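Local coordinates for YjbQ family protein (Sulfolobus tokodaii, PDB 1VE0), which is of unknown function but binds zinc ions, assembling from three copies of a chain built on two antiparallel sheets, at residues K6-K11 against I19-Q24; R13-S18 against N83-V88; A47-E52 against K59-W64; V98-I101 against L106-G109. All coordinates share one frame; numbering follows the deposited sequence.

Interaction 1 packs strand 2-11 on the start of helix 22-28, interaction 2 the loop before strand 17-20 on helix 84-93, interaction 3 strand 46-51 on helix 55-68, and interaction 4 joins the arms of hairpin 96-102/105-106. Along the chain interactions 1 and 2 interlace, their centres about 17 Å apart; interaction 3 falls between the segments of interaction 2, about 12 Å centre to centre, and interaction 4 comes last, its centre about 26 Å from that of interaction 2, on the opposite side of the chain. Interactions 1, 3 and 4 touch one another through Ile-21, Thr-22, Ile-48 and Ile-50, and interaction 2 joins them through Leu-62. Interactions 3 and 4 also meet the third subunit.

Interaction 1. Residues K6-K11 against I19-Q24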
# COMPACT_ATOMS: atom_id res chain seq x y z
N LYS A 6 -17.80 4.25 9.03
CA LYS A 6 -18.67 3.11 9.31
C LYS A 6 -17.89 1.82 9.35
O LYS A 6 -17.01 1.57 8.50
CB LYS A 6 -19.78 3.02 8.26
CG LYS A 6 -20.73 4.20 8.28
CD LYS A 6 -22.14 3.82 7.82
CE LYS A 6 -22.24 3.69 6.31
NZ LYS A 6 -22.29 5.00 5.59
N GLU A 7 -18.21 0.98 10.33
CA GLU A 7 -17.54 -0.30 10.51
C GLU A 7 -18.50 -1.47 10.33
O GLU A 7 -19.70 -1.34 10.59
CB GLU A 7 -16.93 -0.39 11.91
CG GLU A 7 -15.84 0.63 12.21
CD GLU A 7 -15.22 0.43 13.58
OE1 GLU A 7 -14.17 1.06 13.86
OE2 GLU A 7 -15.77 -0.34 14.39
N PHE A 8 -17.98 -2.60 9.88
CA PHE A 8 -18.77 -3.82 9.74
C PHE A 8 -17.82 -4.97 10.05
O PHE A 8 -16.60 -4.80 10.00
CB PHE A 8 -19.39 -3.94 8.34
CG PHE A 8 -18.39 -4.03 7.22
CD1 PHE A 8 -17.80 -5.25 6.89
CD2 PHE A 8 -18.07 -2.91 6.46
CE1 PHE A 8 -16.90 -5.36 5.82
CE2 PHE A 8 -17.17 -3.00 5.38
CZ PHE A 8 -16.59 -4.23 5.06
N THR A 9 -18.37 -6.14 10.40
CA THR A 9 -17.53 -7.29 10.73
C THR A 9 -17.77 -8.45 9.77
O THR A 9 -18.83 -8.58 9.17
CB THR A 9 -17.81 -7.83 12.16
OG1 THR A 9 -19.17 -8.27 12.25
CG2 THR A 9 -17.55 -6.76 13.21
N VAL A 10 -16.75 -9.29 9.61
CA VAL A 10 -16.86 -10.46 8.77
C VAL A 10 -16.18 -11.57 9.55
O VAL A 10 -15.17 -11.35 10.21
CB VAL A 10 -16.15 -10.28 7.40
CG1 VAL A 10 -16.83 -9.18 6.60
CG2 VAL A 10 -14.68 -9.97 7.61
N LYS A 11 -16.75 -12.76 9.46
CA LYS A 11 -16.20 -13.89 10.18
C LYS A 11 -15.33 -14.72 9.26
O LYS A 11 -15.83 -15.24 8.26
CB LYS A 11 -17.35 -14.74 10.73
CG LYS A 11 -17.11 -15.29 12.12
CD LYS A 11 -15.90 -16.19 12.16
CE LYS A 11 -15.60 -16.59 13.59
NZ LYS A 11 -15.30 -15.39 14.43
N ILE A 19 -12.06 -13.16 1.72
CA ILE A 19 -13.47 -12.81 1.64
C ILE A 19 -13.71 -11.56 0.82
O ILE A 19 -13.09 -10.53 1.07
CB ILE A 19 -14.04 -12.58 3.05
CG1 ILE A 19 -13.95 -13.88 3.87
CG2 ILE A 19 -15.48 -12.07 2.96
CD1 ILE A 19 -14.40 -13.72 5.31
N ASP A 20 -14.64 -11.65 -0.14
CA ASP A 20 -15.02 -10.52 -0.98
C ASP A 20 -15.93 -9.64 -0.12
O ASP A 20 -17.04 -10.05 0.21
CB ASP A 20 -15.77 -11.02 -2.22
CG ASP A 20 -16.06 -9.91 -3.22
OD1 ASP A 20 -16.16 -8.74 -2.81
OD2 ASP A 20 -16.20 -10.22 -4.42
N ILE A 21 -15.48 -8.44 0.24
CA ILE A 21 -16.28 -7.56 1.08
C ILE A 21 -16.83 -6.35 0.35
O ILE A 21 -17.30 -5.41 0.97
CB ILE A 21 -15.46 -7.07 2.31
CG1 ILE A 21 -14.16 -6.38 1.84
CG2 ILE A 21 -15.11 -8.25 3.21
CD1 ILE A 21 -13.37 -5.72 2.98
N THR A 22 -16.79 -6.39 -0.98
CA THR A 22 -17.26 -5.28 -1.80
C THR A 22 -18.67 -4.79 -1.46
O THR A 22 -18.90 -3.59 -1.32
CB THR A 22 -17.25 -5.65 -3.29
OG1 THR A 22 -16.01 -6.30 -3.61
CG2 THR A 22 -17.41 -4.40 -4.14
N GLU A 23 -19.63 -5.71 -1.33
CA GLU A 23 -21.00 -5.30 -1.02
C GLU A 23 -21.11 -4.54 0.30
O GLU A 23 -21.82 -3.52 0.38
CB GLU A 23 -21.93 -6.53 -1.00
CG GLU A 23 -21.89 -7.35 -2.28
CD GLU A 23 -22.27 -6.54 -3.52
OE1 GLU A 23 -21.92 -6.97 -4.65
OE2 GLU A 23 -22.92 -5.49 -3.37
N GLN A 24 -20.42 -5.02 1.33
CA GLN A 24 -20.47 -4.36 2.63
C GLN A 24 -19.83 -2.98 2.54
O GLN A 24 -20.28 -2.04 3.20
CB GLN A 24 -19.74 -5.18 3.71
CG GLN A 24 -20.33 -6.57 3.95
CD GLN A 24 -19.62 -7.66 3.15
OE1 GLN A 24 -19.52 -7.59 1.92
NE2 GLN A 24 -19.13 -8.67 3.85
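Phe-8 presents the flat of its ring to Gln-24, whose CB stands over the middle of one face, 3.5 Å from the ring centroid and 10° off the normal, a clear CH-pi contact. With chi1 of 62°, the ring's CG lies between the backbone N and the carbonyl carbon, which sends the ring out from strand 2-11 toward the first turn of helix 22-28. At the rim of the ring, near its plane, Ile-21 CD1 comes to 4.1 Å from Phe-8 CZ. The other branch of Ile-21 faces the next bump along: its CG2 lies 3.9 Å from Val-10 CG1. Val-10 thus sits in the shallow notch between Ile-21 and Ile-19, and Ile-19 CD1 ends the row, 3.6 Å from Lys-11 O. The shape of segment 19-24 is held by an Asx turn, in which Asp-20 OD1 accepts from both Thr-22 N (3.0 Å) and Thr-22 OG1 (2.6 Å). Phe-8 and Val-10 bond through their backbones to strand 124-133, Ile-19 and Ile-21 to strand 113-118. Strand 2-11 thus packs on the end of strand 17-20 and the start of helix 22-28, joining the two sheets at their margin, consistent with a two-sheet sandwich.

Interaction 2. Residues R13-S18 against N83-V88. With ZN (zinc ion), chain C.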
# COMPACT_ATOMS: atom_id res chain seq x y z
N ARG A 13 -13.31 -18.01 8.20
CA ARG A 13 -13.56 -19.42 8.45
C ARG A 13 -12.39 -20.36 8.56
O ARG A 13 -12.59 -21.55 8.76
CB ARG A 13 -14.47 -19.92 7.32
CG ARG A 13 -15.58 -18.94 6.97
CD ARG A 13 -16.04 -19.10 5.52
NE ARG A 13 -15.06 -18.60 4.55
CZ ARG A 13 -15.30 -18.50 3.24
NH1 ARG A 13 -14.37 -18.03 2.42
NH2 ARG A 13 -16.49 -18.86 2.76
N SER A 14 -11.18 -19.84 8.45
CA SER A 14 -10.01 -20.71 8.50
C SER A 14 -8.79 -19.88 8.89
O SER A 14 -8.90 -18.66 9.04
CB SER A 14 -9.81 -21.34 7.12
OG SER A 14 -8.96 -22.47 7.19
N ARG A 15 -7.64 -20.53 9.07
CA ARG A 15 -6.44 -19.78 9.42
C ARG A 15 -6.17 -18.83 8.26
O ARG A 15 -5.94 -17.63 8.46
CB ARG A 15 -5.25 -20.72 9.60
CG ARG A 15 -4.03 -20.01 10.12
CD ARG A 15 -2.84 -20.95 10.15
NE ARG A 15 -1.86 -20.54 11.14
CZ ARG A 15 -0.67 -21.12 11.29
NH1 ARG A 15 0.16 -20.69 12.23
NH2 ARG A 15 -0.32 -22.12 10.50
N PHE A 16 -6.19 -19.39 7.05
CA PHE A 16 -6.00 -18.61 5.81
C PHE A 16 -7.36 -18.55 5.14
O PHE A 16 -7.98 -19.57 4.89
CB PHE A 16 -4.99 -19.31 4.90
CG PHE A 16 -3.57 -19.16 5.35
CD1 PHE A 16 -2.78 -18.12 4.87
CD2 PHE A 16 -3.03 -20.03 6.30
CE1 PHE A 16 -1.47 -17.95 5.33
CE2 PHE A 16 -1.73 -19.86 6.77
CZ PHE A 16 -0.95 -18.82 6.28
N ASP A 17 -7.83 -17.34 4.85
CA ASP A 17 -9.13 -17.19 4.23
C ASP A 17 -9.15 -15.90 3.41
O ASP A 17 -8.34 -15.00 3.64
CB ASP A 17 -10.20 -17.12 5.33
CG ASP A 17 -11.59 -17.46 4.82
OD1 ASP A 17 -11.72 -17.89 3.65
OD2 ASP A 17 -12.55 -17.30 5.60
N SER A 18 -10.05 -15.84 2.45
CA SER A 18 -10.17 -14.65 1.61
C SER A 18 -11.66 -14.39 1.43
O SER A 18 -12.43 -15.27 1.05
CB SER A 18 -9.47 -14.87 0.26
OG SER A 18 -9.78 -16.12 -0.31
N ASN A 83 1.99 -16.46 15.19
CA ASN A 83 1.41 -15.85 14.00
C ASN A 83 2.33 -14.80 13.39
O ASN A 83 1.87 -13.86 12.76
CB ASN A 83 0.05 -15.23 14.33
CG ASN A 83 0.15 -14.14 15.37
OD1 ASN A 83 1.22 -13.87 15.90
ND2 ASN A 83 -0.99 -13.51 15.68
N GLY A 84 3.64 -14.98 13.58
CA GLY A 84 4.60 -14.04 13.04
C GLY A 84 4.49 -13.90 11.53
O GLY A 84 4.68 -12.81 10.97
N HIS A 85 4.17 -14.99 10.85
CA HIS A 85 4.03 -14.97 9.40
C HIS A 85 2.87 -14.06 9.00
O HIS A 85 2.96 -13.35 8.00
CB HIS A 85 3.74 -16.38 8.87
CG HIS A 85 2.34 -16.84 9.14
ND1 HIS A 85 1.91 -17.21 10.39
CD2 HIS A 85 1.25 -16.88 8.34
CE1 HIS A 85 0.62 -17.46 10.36
NE2 HIS A 85 0.19 -17.26 9.12
N ALA A 86 1.79 -14.08 9.78
CA ALA A 86 0.62 -13.26 9.47
C ALA A 86 0.96 -11.78 9.61
O ALA A 86 0.50 -10.95 8.81
CB ALA A 86 -0.54 -13.63 10.38
N HIS A 87 1.75 -11.46 10.63
CA HIS A 87 2.17 -10.08 10.89
C HIS A 87 3.03 -9.57 9.74
O HIS A 87 2.81 -8.47 9.22
CB HIS A 87 2.98 -10.01 12.19
CG HIS A 87 2.14 -10.03 13.42
ND1 HIS A 87 1.39 -8.94 13.83
CD2 HIS A 87 1.95 -10.99 14.37
CE1 HIS A 87 0.78 -9.23 14.96
NE2 HIS A 87 1.10 -10.46 15.31
N VAL A 88 4.01 -10.38 9.35
CA VAL A 88 4.92 -10.01 8.29
C VAL A 88 4.26 -9.81 6.92
O VAL A 88 4.43 -8.77 6.28
CB VAL A 88 6.04 -11.07 8.15
CG1 VAL A 88 6.87 -10.80 6.89
CG2 VAL A 88 6.93 -11.04 9.38
ZN ZN C . 1.16 -11.85 17.20
O HOH W 1 0.41 -10.58 18.73
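His-85 reaches from the first turn of helix 84-93 to meet Phe-16 and Arg-15 in the loop ahead of strand 17-20. From CB the imidazole is carried by a chi1 of 74°, which puts CG between the backbone N and the carbonyl carbon and turns the ring toward segment 13-18. Beyond CG, the CD2 corner comes to 3.6 Å from Phe-16 CZ. NE2 is closer still, 3.4 Å from the same Phe-16 CZ, and also donates a hydrogen bond to the backbone oxygen of Phe-119. The two rings meet obliquely, their planes at 38°. CE1, between the two nitrogens, lies over one face of the Arg-15 guanidinium, 3.8 Å from Arg-15 NH1; the long arginine chain, extended from CG to NE, brings its flat end there with the two planes steeply inclined. An alanine at His-85 is likely to leave the Phe-119 carbonyl without this donor and open a gap beside Phe-16 CZ.

The start of this helix carries zinc ligands: Asn-83, at the N-cap position, binds the ion through OD1 at 2.4 Å and His-87 through NE2 at 2.3 Å, with a water and His-77 completing the set. His-87 ND1 is held in turn by Asn-51 OD1 of the second subunit. The two histidines thus have separate roles: NE2 of His-87 goes to the metal, whereas NE2 of His-85 is taken up by the Phe-119 carbonyl, and the His-85 ring meets the guanidinium by packing, without a hydrogen bond between them.

Interaction 3. Residues A47-E52 against K59-W64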
# COMPACT_ATOMS: atom_id res chain seq x y z
N ALA A 47 -5.08 -8.43 5.97
CA ALA A 47 -4.84 -7.28 5.11
C ALA A 47 -5.96 -7.06 4.10
O ALA A 47 -6.86 -7.90 3.96
CB ALA A 47 -3.52 -7.46 4.38
N ILE A 48 -5.90 -5.93 3.41
CA ILE A 48 -6.90 -5.55 2.41
C ILE A 48 -6.21 -5.38 1.06
O ILE A 48 -5.14 -4.77 0.98
CB ILE A 48 -7.60 -4.19 2.76
CG1 ILE A 48 -8.41 -4.30 4.07
CG2 ILE A 48 -8.52 -3.75 1.62
CD1 ILE A 48 -9.60 -5.26 4.02
N ILE A 49 -6.80 -5.93 0.01
CA ILE A 49 -6.26 -5.79 -1.34
C ILE A 49 -7.46 -5.50 -2.23
O ILE A 49 -8.59 -5.77 -1.82
CB ILE A 49 -5.61 -7.10 -1.91
CG1 ILE A 49 -6.68 -8.20 -2.06
CG2 ILE A 49 -4.48 -7.57 -1.01
CD1 ILE A 49 -6.16 -9.47 -2.71
N ILE A 50 -7.21 -4.92 -3.40
CA ILE A 50 -8.26 -4.67 -4.38
C ILE A 50 -7.85 -5.51 -5.59
O ILE A 50 -6.85 -5.20 -6.24
CB ILE A 50 -8.34 -3.20 -4.86
CG1 ILE A 50 -8.45 -2.24 -3.68
CG2 ILE A 50 -9.55 -3.01 -5.80
CD1 ILE A 50 -9.62 -2.52 -2.76
N ASN A 51 -8.59 -6.58 -5.88
CA ASN A 51 -8.25 -7.41 -7.02
C ASN A 51 -9.41 -8.27 -7.50
O ASN A 51 -10.55 -8.04 -7.11
CB ASN A 51 -7.02 -8.26 -6.69
CG ASN A 51 -6.10 -8.42 -7.88
OD1 ASN A 51 -6.30 -9.31 -8.71
ND2 ASN A 51 -5.10 -7.55 -7.99
N GLU A 52 -9.13 -9.26 -8.34
CA GLU A 52 -10.23 -10.08 -8.86
C GLU A 52 -10.58 -11.22 -7.91
O GLU A 52 -9.71 -11.95 -7.44
CB GLU A 52 -9.87 -10.63 -10.25
CG GLU A 52 -11.03 -11.36 -10.93
CD GLU A 52 -10.68 -11.90 -12.31
OE1 GLU A 52 -11.50 -12.64 -12.88
OE2 GLU A 52 -9.59 -11.58 -12.83
N LYS A 59 -7.83 -18.48 -3.95
CA LYS A 59 -6.98 -19.47 -3.30
C LYS A 59 -5.51 -19.06 -3.50
O LYS A 59 -4.71 -19.11 -2.56
CB LYS A 59 -7.19 -20.86 -3.90
CG LYS A 59 -8.53 -21.52 -3.61
CD LYS A 59 -8.52 -22.93 -4.19
CE LYS A 59 -9.80 -23.70 -3.91
NZ LYS A 59 -10.92 -23.27 -4.78
N ASP A 60 -5.17 -18.67 -4.72
CA ASP A 60 -3.81 -18.24 -5.07
C ASP A 60 -3.24 -17.16 -4.14
O ASP A 60 -2.07 -17.24 -3.75
CB ASP A 60 -3.78 -17.70 -6.51
CG ASP A 60 -3.99 -18.78 -7.56
OD1 ASP A 60 -4.44 -18.44 -8.68
OD2 ASP A 60 -3.70 -19.97 -7.28
N PHE A 61 -4.04 -16.15 -3.80
CA PHE A 61 -3.53 -15.09 -2.92
C PHE A 61 -3.00 -15.68 -1.62
O PHE A 61 -1.92 -15.31 -1.16
CB PHE A 61 -4.63 -14.06 -2.58
CG PHE A 61 -5.15 -13.29 -3.76
CD1 PHE A 61 -4.27 -12.70 -4.68
CD2 PHE A 61 -6.52 -13.18 -3.99
CE1 PHE A 61 -4.75 -12.02 -5.80
CE2 PHE A 61 -7.00 -12.51 -5.11
CZ PHE A 61 -6.11 -11.92 -6.01
N LEU A 62 -3.76 -16.61 -1.05
CA LEU A 62 -3.40 -17.26 0.20
C LEU A 62 -2.22 -18.21 0.03
O LEU A 62 -1.27 -18.17 0.81
CB LEU A 62 -4.61 -18.02 0.75
CG LEU A 62 -5.84 -17.13 0.91
CD1 LEU A 62 -7.03 -17.96 1.36
CD2 LEU A 62 -5.52 -16.03 1.92
N ASN A 63 -2.27 -19.05 -1.00
CA ASN A 63 -1.18 -19.99 -1.23
C ASN A 63 0.15 -19.31 -1.56
O ASN A 63 1.21 -19.79 -1.16
CB ASN A 63 -1.55 -20.98 -2.34
CG ASN A 63 -2.66 -21.92 -1.92
OD1 ASN A 63 -2.72 -22.33 -0.76
ND2 ASN A 63 -3.52 -22.29 -2.86
N TRP A 64 0.10 -18.19 -2.27
CA TRP A 64 1.35 -17.51 -2.57
C TRP A 64 1.82 -16.71 -1.37
O TRP A 64 3.02 -16.51 -1.18
CB TRP A 64 1.19 -16.63 -3.81
CG TRP A 64 1.36 -17.46 -5.03
CD1 TRP A 64 0.39 -18.18 -5.68
CD2 TRP A 64 2.60 -17.81 -5.65
NE1 TRP A 64 0.96 -18.97 -6.66
CE2 TRP A 64 2.32 -18.76 -6.65
CE3 TRP A 64 3.93 -17.42 -5.44
CZ2 TRP A 64 3.32 -19.33 -7.45
CZ3 TRP A 64 4.93 -17.98 -6.23
CH2 TRP A 64 4.61 -18.93 -7.22
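Ile-49 takes a chi1 of 64°, placing CG1 between its backbone N and carbonyl carbon, and the chain then runs on straight, so that the terminal methyl reaches out to Phe-61. The phenylalanine answers with a chi1 of -64°, CG opposite its carbonyl carbon, which swings the ring off helix 55-68 toward strand 46-51. The result is a centred CH-pi contact: Ile-49 CD1 stands 3.9 Å from the centroid of the Phe-61 ring, almost on the normal. The rim of that ring has a different environment. Near its plane, Glu-52 O lies 3.6 Å from Phe-61 CE2, and Asn-51 OD1 lies 3.8 Å from Phe-61 CZ, with the amide and the ring turned 75° against each other.

The amide is held partly from its own strand, because Asn-51 OD1 also accepts from Glu-52 N at 2.9 Å, the donor arriving from beside the carbonyl and tilted from its plane. Across the interface, OD1 also meets His-87 ND1 of the third subunit, and Asn-51 ND2 bonds to Thr-44 O of that subunit. Replacing Phe-61 by an alanine would probably open a gap between strand and helix and leave Ile-49 CD1 without the ring beneath it.

Glu-52, next to this packing, is a known zinc-binding residue of this protein; it does not bind the metal in this chain, though its side chain is about 4 Å from a zinc ion. Face and edge of the phenylalanine ring meet different chemistry: the face takes an aliphatic methyl, while the weakly positive C-H edge is turned to two oxygens.

Interaction 4. Residues V98-I101 against L106-G109; sequences VVPI and LDLG
Asp-107 N donates to Pro-100 O in a beta-hairpin, at 2.8 Å and nearly straight at 170°, and the proline, having no N-H, cannot return the bond. The hairpin joins strand 96-102 to the short strand 105-106, and its bridge one step nearer the turn is the antiparallel non-hydrogen-bonded pair Ile-101 with Leu-106. The proline ring also packs on Asp-107, Pro-100 CG lying 3.5 Å from Asp-107 CB, the two side chains crossing at about a right angle.

Past the pair the chain leaves the sheet. Asp-107 is the centre of an inverse gamma turn, closed by a weak bond from Leu-108 N to Leu-106 O, and the strand ends at this bend. Asp-107 OD1 forms a salt bridge with Lys-42 of the third subunit. Ile-101 and Leu-106 point to the same face of the sheet, and there Leu-106 packs on Val-25 and Ile-29, at and beyond helix 22-28. Val-99 lies beside them. Its CG1, opposite the backbone N (chi1 -177°), is the branch that meets both leucines: it lies 4.0 Å from Leu-106 CD2 and, where the bend brings the next side chain back, 3.7 Å from Leu-108 CD2.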
# COMPACT_ATOMS: atom_id res chain seq x y z
N VAL A 98 -7.42 2.21 -1.01
CA VAL A 98 -8.34 3.29 -1.31
C VAL A 98 -9.19 2.92 -2.52
O VAL A 98 -8.74 2.22 -3.42
CB VAL A 98 -7.61 4.61 -1.61
CG1 VAL A 98 -6.82 5.05 -0.39
CG2 VAL A 98 -6.68 4.43 -2.78
N VAL A 99 -10.45 3.35 -2.50
CA VAL A 99 -11.34 3.09 -3.62
C VAL A 99 -12.03 4.42 -3.88
O VAL A 99 -12.55 5.05 -2.97
CB VAL A 99 -12.40 2.00 -3.29
CG1 VAL A 99 -13.25 1.72 -4.52
CG2 VAL A 99 -11.70 0.72 -2.86
N PRO A 100 -11.98 4.89 -5.13
CA PRO A 100 -12.65 6.17 -5.38
C PRO A 100 -14.16 5.97 -5.39
O PRO A 100 -14.64 4.88 -5.65
CB PRO A 100 -12.11 6.59 -6.75
CG PRO A 100 -11.85 5.25 -7.43
CD PRO A 100 -11.26 4.40 -6.32
N ILE A 101 -14.88 7.05 -5.08
CA ILE A 101 -16.33 7.04 -5.06
C ILE A 101 -16.76 8.07 -6.09
O ILE A 101 -16.24 9.18 -6.12
CB ILE A 101 -16.88 7.48 -3.68
CG1 ILE A 101 -16.37 6.55 -2.58
CG2 ILE A 101 -18.41 7.47 -3.71
CD1 ILE A 101 -16.75 6.99 -1.18
N LEU A 106 -18.99 2.90 -5.67
CA LEU A 106 -17.57 2.55 -5.69
C LEU A 106 -17.14 2.55 -7.16
O LEU A 106 -17.77 1.91 -8.00
CB LEU A 106 -17.36 1.15 -5.11
CG LEU A 106 -17.70 0.98 -3.63
CD1 LEU A 106 -17.48 -0.48 -3.22
CD2 LEU A 106 -16.82 1.91 -2.80
N ASP A 107 -16.07 3.27 -7.48
CA ASP A 107 -15.58 3.36 -8.84
C ASP A 107 -14.54 2.24 -9.04
O ASP A 107 -13.33 2.45 -8.89
CB ASP A 107 -14.96 4.75 -9.06
CG ASP A 107 -14.49 4.98 -10.48
OD1 ASP A 107 -15.01 4.32 -11.40
OD2 ASP A 107 -13.59 5.83 -10.69
N LEU A 108 -15.05 1.06 -9.39
CA LEU A 108 -14.22 -0.13 -9.58
C LEU A 108 -14.08 -0.56 -11.04
O LEU A 108 -15.00 -0.39 -11.84
CB LEU A 108 -14.83 -1.30 -8.79
CG LEU A 108 -14.88 -1.09 -7.27
CD1 LEU A 108 -15.89 -2.03 -6.60
CD2 LEU A 108 -13.49 -1.28 -6.73
N GLY A 109 -12.92 -1.12 -11.36
CA GLY A 109 -12.67 -1.61 -12.71
C GLY A 109 -13.47 -2.87 -12.94
O GLY A 109 -14.06 -3.42 -12.00